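Local coordinates for DNA binding protein (PDB 4NB5), which represses transcription of mycobacterial MmpS-MmpL transport systems, and of its own gene, by binding directly to their promoter regions as a homodimer, at the interface of chains A and B. Coordinates in Å, arbitrary orientation; residue numbers count along the deposited sequence, not the author numbering. Chains: chain A/B, DNA binding protein.

The interface of chains A and B. Residues chain A 117, 121, 124-125, 135-136; chain B 16, 19, 44-45.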
ATOM      1  N   LEU A 117      15.933  18.611   5.516  1.00  7.42           N
ATOM      2  CA  LEU A 117      15.157  19.415   4.575  1.00  8.55           C
ATOM      3  C   LEU A 117      13.839  19.856   5.201  1.00  9.00           C
ATOM      4  O   LEU A 117      13.397  20.993   5.003  1.00  9.66           O
ATOM      5  CB  LEU A 117      14.897  18.657   3.275  1.00  8.62           C
ATOM      6  CG  LEU A 117      16.104  18.393   2.386  1.00 11.49           C
ATOM      7  CD1 LEU A 117      15.683  17.707   1.088  1.00 12.95           C
ATOM      8  CD2 LEU A 117      16.833  19.682   2.076  1.00 17.07           C
ATOM      9  N   GLY A 121      12.204  23.663   5.443  1.00  8.86           N
ATOM     10  CA  GLY A 121      10.816  24.001   5.204  1.00  8.16           C
ATOM     11  C   GLY A 121      10.179  24.693   6.396  1.00 10.09           C
ATOM     12  O   GLY A 121       9.412  25.641   6.238  1.00  8.80           O
ATOM     13  N   ALA A 124      11.314  28.160   6.559  1.00 15.48           N
ATOM     14  CA  ALA A 124      10.710  28.916   5.471  1.00 13.33           C
ATOM     15  C   ALA A 124       9.270  29.319   5.796  1.00 17.67           C
ATOM     16  O   ALA A 124       8.751  30.281   5.241  1.00 15.81           O
ATOM     17  CB  ALA A 124      10.754  28.122   4.191  1.00 14.68           C
ATOM     18  N   LEU A 125       8.621  28.573   6.681  1.00 10.68           N
ATOM     19  CA  LEU A 125       7.253  28.902   7.087  1.00 16.74           C
ATOM     20  C   LEU A 125       7.162  29.536   8.483  1.00 18.44           C
ATOM     21  O   LEU A 125       6.083  29.575   9.081  1.00 16.50           O
ATOM     22  CB  LEU A 125       6.382  27.646   7.057  1.00 13.74           C
ATOM     23  CG  LEU A 125       6.072  27.062   5.678  1.00 14.41           C
ATOM     24  CD1 LEU A 125       5.163  25.832   5.775  1.00 16.09           C
ATOM     25  CD2 LEU A 125       5.433  28.122   4.795  1.00 18.85           C
ATOM     26  N   ARG A 135       2.141  19.697   8.581  1.00  9.11           N
ATOM     27  CA  ARG A 135       2.614  18.619   7.713  1.00  7.96           C
ATOM     28  C   ARG A 135       4.119  18.410   7.866  1.00  7.03           C
ATOM     29  O   ARG A 135       4.603  17.274   7.976  1.00  8.62           O
ATOM     30  CB  ARG A 135       2.293  18.932   6.253  1.00  7.80           C
ATOM     31  CG  ARG A 135       0.813  18.901   5.913  1.00  8.42           C
ATOM     32  CD  ARG A 135       0.533  19.697   4.654  1.00 12.64           C
ATOM     33  NE  ARG A 135       0.636  21.126   4.919  1.00 11.45           N
ATOM     34  CZ  ARG A 135       0.602  22.069   3.986  1.00 12.80           C
ATOM     35  NH1 ARG A 135       0.477  21.742   2.710  1.00  8.88           N
ATOM     36  NH2 ARG A 135       0.682  23.349   4.339  1.00 11.16           N
ATOM     37  N   LEU A 136       4.872  19.505   7.854  1.00  8.85           N
ATOM     38  CA  LEU A 136       6.318  19.411   8.005  1.00  8.30           C
ATOM     39  C   LEU A 136       6.712  18.887   9.388  1.00 10.30           C
ATOM     40  O   LEU A 136       7.692  18.160   9.521  1.00  7.14           O
ATOM     41  CB  LEU A 136       6.980  20.768   7.741  1.00  7.00           C
ATOM     42  CG  LEU A 136       7.111  21.159   6.271  1.00 11.90           C
ATOM     43  CD1 LEU A 136       7.387  22.657   6.161  1.00 13.57           C
ATOM     44  CD2 LEU A 136       8.210  20.346   5.575  1.00  9.63           C
TER
ATOM     45  N   ILE B  16      10.137  29.154   0.715  1.00 14.94           N
ATOM     46  CA  ILE B  16       9.496  27.925   0.264  1.00 13.66           C
ATOM     47  C   ILE B  16      10.049  27.382  -1.048  1.00 19.60           C
ATOM     48  O   ILE B  16      10.113  26.163  -1.234  1.00 18.49           O
ATOM     49  CB  ILE B  16       7.980  28.124   0.110  1.00 19.57           C
ATOM     50  CG1 ILE B  16       7.294  28.108   1.474  1.00 25.55           C
ATOM     51  CG2 ILE B  16       7.392  27.052  -0.795  1.00 52.79           C
ATOM     52  CD1 ILE B  16       7.776  27.023   2.400  1.00 34.41           C
ATOM     53  N   PHE B  19      13.135  25.307  -0.429  1.00  9.77           N
ATOM     54  CA  PHE B  19      12.780  23.996   0.104  1.00  7.72           C
ATOM     55  C   PHE B  19      12.307  23.067  -1.023  1.00  7.60           C
ATOM     56  O   PHE B  19      12.734  21.910  -1.124  1.00  8.98           O
ATOM     57  CB  PHE B  19      11.693  24.143   1.172  1.00  8.58           C
ATOM     58  CG  PHE B  19      11.063  22.844   1.569  1.00  8.92           C
ATOM     59  CD1 PHE B  19      11.747  21.944   2.370  1.00  9.60           C
ATOM     60  CD2 PHE B  19       9.791  22.519   1.129  1.00  8.59           C
ATOM     61  CE1 PHE B  19      11.167  20.745   2.722  1.00 10.34           C
ATOM     62  CE2 PHE B  19       9.210  21.326   1.472  1.00  7.91           C
ATOM     63  CZ  PHE B  19       9.893  20.436   2.266  1.00  7.66           C
ATOM     64  N   LEU B  44       3.798  19.727   0.756  1.00  6.89           N
ATOM     65  CA  LEU B  44       4.150  19.844   2.164  1.00  7.25           C
ATOM     66  C   LEU B  44       4.008  21.269   2.709  1.00  8.99           C
ATOM     67  O   LEU B  44       3.878  21.455   3.911  1.00 11.71           O
ATOM     68  CB  LEU B  44       5.591  19.374   2.376  1.00  5.86           C
ATOM     69  CG  LEU B  44       5.703  17.866   2.551  1.00  6.75           C
ATOM     70  CD1 LEU B  44       7.084  17.393   2.158  1.00  9.06           C
ATOM     71  CD2 LEU B  44       5.416  17.458   3.968  1.00 10.20           C
ATOM     72  N   VAL B  45       4.042  22.270   1.832  1.00  7.40           N
ATOM     73  CA  VAL B  45       4.063  23.658   2.294  1.00 10.65           C
ATOM     74  C   VAL B  45       2.964  24.537   1.714  1.00 10.25           C
ATOM     75  O   VAL B  45       2.784  25.660   2.170  1.00 11.08           O
ATOM     76  CB  VAL B  45       5.412  24.349   1.988  1.00  8.10           C
ATOM     77  CG1 VAL B  45       6.535  23.677   2.756  1.00 15.27           C
ATOM     78  CG2 VAL B  45       5.693  24.352   0.494  1.00 13.82           C
TER
HETATM   79  O   HOH W   1       3.747  21.952   6.635  1.00  8.31           O
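The guanidinium of A:Arg135 lies flat against the backbone carbonyl of B:Leu44, in the homodimer interface of a MarR-type winged helix-turn-helix regulator. The oxygen B:Leu44 O sits above the centre of one face, 3.3 Å from A:Arg135 CZ. This is a face contact, not a hydrogen bond. The arginine chain bends at chi3 (-73°), which turns its tip across the end of helix 34-45. The positive group may stabilise the carbonyls at that C-terminal end.

The other flat group is the ring of B:Phe19, whose edge points at the backbone of A:Leu117. The carbonyl carbon of A:Leu117 lies in the ring plane. Its oxygen, A:Leu117 O, is somewhat off that plane and sits against the CD1-CE1 edge, 3.2 Å from both B:Phe19 atoms. A:Gly121 CA and A:Leu136 CD2 lie over one face, at opposite ends of the ring. A:Gly121 has no side chain, and its CA stands over the CG end, 3.6 Å from B:Phe19 CD1. The CD2 methyl of A:Leu136 lies above the plane just beyond B:Phe19 CZ, at 3.7 Å. These two side chains run past each other in opposite directions. B:Phe19 CG is anti to the backbone N (chi1 168°), which carries the ring toward helix 99-124.

Helices 99-124 and 134-158 of chain A pack on helices 16-28 and 34-45 of chain B. The same contacts recur with the chains exchanged.

The other branch of A:Leu136, CD1, reaches the CG1 methyl of B:Val45. That valine methyl also faces A:Leu125 CD1, at a looser 4.0 Å. B:Ile16 is poorly ordered, so its contacts are tentative. As modelled, its CD1 methyl meets A:Leu125 CD2 at 3.5 Å, the side chains crossing at a slant, and also touches A:Ala124 CB.

A water joins the chains beside the arginine. The backbone N of A:Leu136 donates to it at 3.0 Å (153° at H). The water lies 2.8 Å from B:Leu44 O, the oxygen that also lies over the guanidinium.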